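Side-chain contact in aspartate aminotransferase (Plasmodium falciparum, PDB 3K7Y), which probably catalyses the pyridoxal-phosphate-dependent, reversible transfer of an amino group from L-aspartate to 2-oxoglutarate, giving oxaloacetate and L-glutamate: residues G108-L113 against V136-S141. Numbering follows the deposited sequence.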
loop_
_atom_site.group_PDB
_atom_site.type_symbol
_atom_site.label_atom_id
_atom_site.label_comp_id
_atom_site.label_asym_id
_atom_site.label_seq_id
_atom_site.Cartn_x
_atom_site.Cartn_y
_atom_site.Cartn_z
ATOM N N GLY A 108 -0.888 7.476 1.814
ATOM C CA GLY A 108 0.176 6.775 1.150
ATOM C C GLY A 108 1.161 7.729 0.517
ATOM O O GLY A 108 2.326 7.408 0.387
ATOM N N ALA A 109 0.709 8.900 0.100
ATOM C CA ALA A 109 1.638 9.810 -0.531
ATOM C C ALA A 109 2.364 10.606 0.543
ATOM O O ALA A 109 3.568 10.849 0.442
ATOM C CB ALA A 109 0.936 10.718 -1.515
ATOM N N ILE A 110 1.639 10.983 1.590
ATOM C CA ILE A 110 2.246 11.746 2.667
ATOM C C ILE A 110 3.415 10.928 3.168
ATOM O O ILE A 110 4.565 11.376 3.120
ATOM C CB ILE A 110 1.258 12.053 3.823
ATOM C CG1 ILE A 110 0.182 13.043 3.369
ATOM C CG2 ILE A 110 1.991 12.614 5.049
ATOM C CD1 ILE A 110 -1.166 12.884 4.146
ATOM N N PHE A 111 3.139 9.707 3.600
ATOM C CA PHE A 111 4.207 8.905 4.188
ATOM C C PHE A 111 5.426 8.656 3.305
ATOM O O PHE A 111 6.523 8.767 3.822
ATOM C CB PHE A 111 3.688 7.613 4.792
ATOM C CG PHE A 111 3.980 6.405 3.998
ATOM C CD1 PHE A 111 2.949 5.700 3.410
ATOM C CD2 PHE A 111 5.286 5.929 3.885
ATOM C CE1 PHE A 111 3.211 4.526 2.703
ATOM C CE2 PHE A 111 5.569 4.775 3.185
ATOM C CZ PHE A 111 4.531 4.066 2.587
ATOM N N VAL A 112 5.270 8.350 2.010
ATOM C CA VAL A 112 6.472 8.142 1.176
ATOM C C VAL A 112 7.301 9.409 1.147
ATOM O O VAL A 112 8.536 9.348 1.171
ATOM C CB VAL A 112 6.231 7.701 -0.306
ATOM C CG1 VAL A 112 7.589 7.588 -1.053
ATOM C CG2 VAL A 112 5.504 6.361 -0.398
ATOM N N LEU A 113 6.621 10.555 1.106
ATOM C CA LEU A 113 7.313 11.841 1.114
ATOM C C LEU A 113 8.067 12.079 2.404
ATOM O O LEU A 113 9.171 12.624 2.389
ATOM C CB LEU A 113 6.344 12.983 0.886
ATOM C CG LEU A 113 6.936 14.374 0.964
ATOM C CD1 LEU A 113 8.020 14.573 -0.101
ATOM C CD2 LEU A 113 5.815 15.367 0.781
ATOM N N VAL A 136 0.294 14.631 12.650
ATOM C CA VAL A 136 1.041 14.573 13.907
ATOM C C VAL A 136 1.648 13.189 14.060
ATOM O O VAL A 136 2.875 13.078 14.199
ATOM C CB VAL A 136 0.209 14.913 15.154
ATOM C CG1 VAL A 136 1.054 14.791 16.381
ATOM C CG2 VAL A 136 -0.326 16.319 15.078
ATOM N N ASN A 137 0.806 12.150 13.999
ATOM C CA ASN A 137 1.270 10.770 14.212
ATOM C C ASN A 137 2.328 10.347 13.197
ATOM O O ASN A 137 3.358 9.783 13.550
ATOM C CB ASN A 137 0.105 9.761 14.193
ATOM C CG ASN A 137 0.532 8.349 14.659
ATOM O OD1 ASN A 137 0.835 8.136 15.835
ATOM N ND2 ASN A 137 0.560 7.398 13.741
ATOM N N MET A 138 2.060 10.635 11.937
ATOM C CA MET A 138 2.956 10.231 10.869
ATOM C C MET A 138 4.324 10.919 10.969
ATOM O O MET A 138 5.359 10.281 10.782
ATOM C CB MET A 138 2.339 10.525 9.515
ATOM C CG MET A 138 1.074 9.789 9.207
ATOM S SD MET A 138 1.025 9.822 7.416
ATOM C CE MET A 138 1.320 8.106 7.045
ATOM N N ILE A 139 4.321 12.221 11.255
ATOM C CA ILE A 139 5.559 12.968 11.390
ATOM C C ILE A 139 6.359 12.475 12.580
ATOM O O ILE A 139 7.519 12.094 12.436
ATOM C CB ILE A 139 5.310 14.474 11.550
ATOM C CG1 ILE A 139 5.104 15.117 10.186
ATOM C CG2 ILE A 139 6.506 15.138 12.220
ATOM C CD1 ILE A 139 3.696 15.450 9.861
ATOM N N GLU A 140 5.714 12.477 13.745
ATOM C CA GLU A 140 6.381 12.303 15.017
ATOM C C GLU A 140 6.940 10.920 15.152
ATOM O O GLU A 140 8.125 10.737 15.428
ATOM C CB GLU A 140 5.409 12.576 16.153
ATOM C CG GLU A 140 5.271 14.062 16.511
ATOM C CD GLU A 140 5.072 14.233 18.001
ATOM O OE1 GLU A 140 3.972 13.847 18.472
ATOM O OE2 GLU A 140 6.026 14.700 18.695
ATOM N N SER A 141 6.091 9.934 14.937
ATOM C CA SER A 141 6.537 8.550 15.044
ATOM C C SER A 141 7.673 8.160 14.091
ATOM O O SER A 141 8.060 7.002 14.072
ATOM C CB SER A 141 5.356 7.556 14.971
ATOM O OG SER A 141 4.676 7.595 13.724
#
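Phe111 turns its CB to Met138 CE, 3.3 Å away; CE stands obliquely to the ring, with CG the nearest ring atom. One face of this ring carries Val112 CG2, 3.8 Å above the plane and offset toward the rim. Phe285 of the second subunit meets the ring edge-to-face, and Lys284 of that subunit also packs on it. The contact joins two helices, 105-118 and 133-140, in the large domain of a class-I, PLP-dependent aminotransferase. That domain is built round a mixed, mainly parallel sheet.

Met138 reaches across from helix 133-140 to helix 105-118. Its CG lies beside the backbone N and anti to the carbonyl carbon (chi1 -63°), and the chain then bends at chi3 (111°). Chi1 and chi2 carry SD to Ile110, and the bend at chi3 turns CE aside to Phe111. SD meets Ile110 CG2 at 3.8 Å, and the two side chains cross at about a right angle. CE also comes to 4.1 Å from Phe111 CA. No hydrogen bond links the segments; the joint is apolar and buried.

Ile110 also touches the bound PLP and Asp213, another residue of the cofactor pocket. Met138 packs on Thr107, a cofactor-binding residue, and on Phe285 of the second subunit. The contact therefore runs from the cofactor pocket to the dimer interface.

At the end of helix 133-140, Asn137 O accepts from both Ser141 N (3.1 Å) and Ser141 OG. These donors come from opposite faces of the carbonyl plane. Ser141 OG lies 2.6 Å from Asn137 O, tilted 31° from that plane.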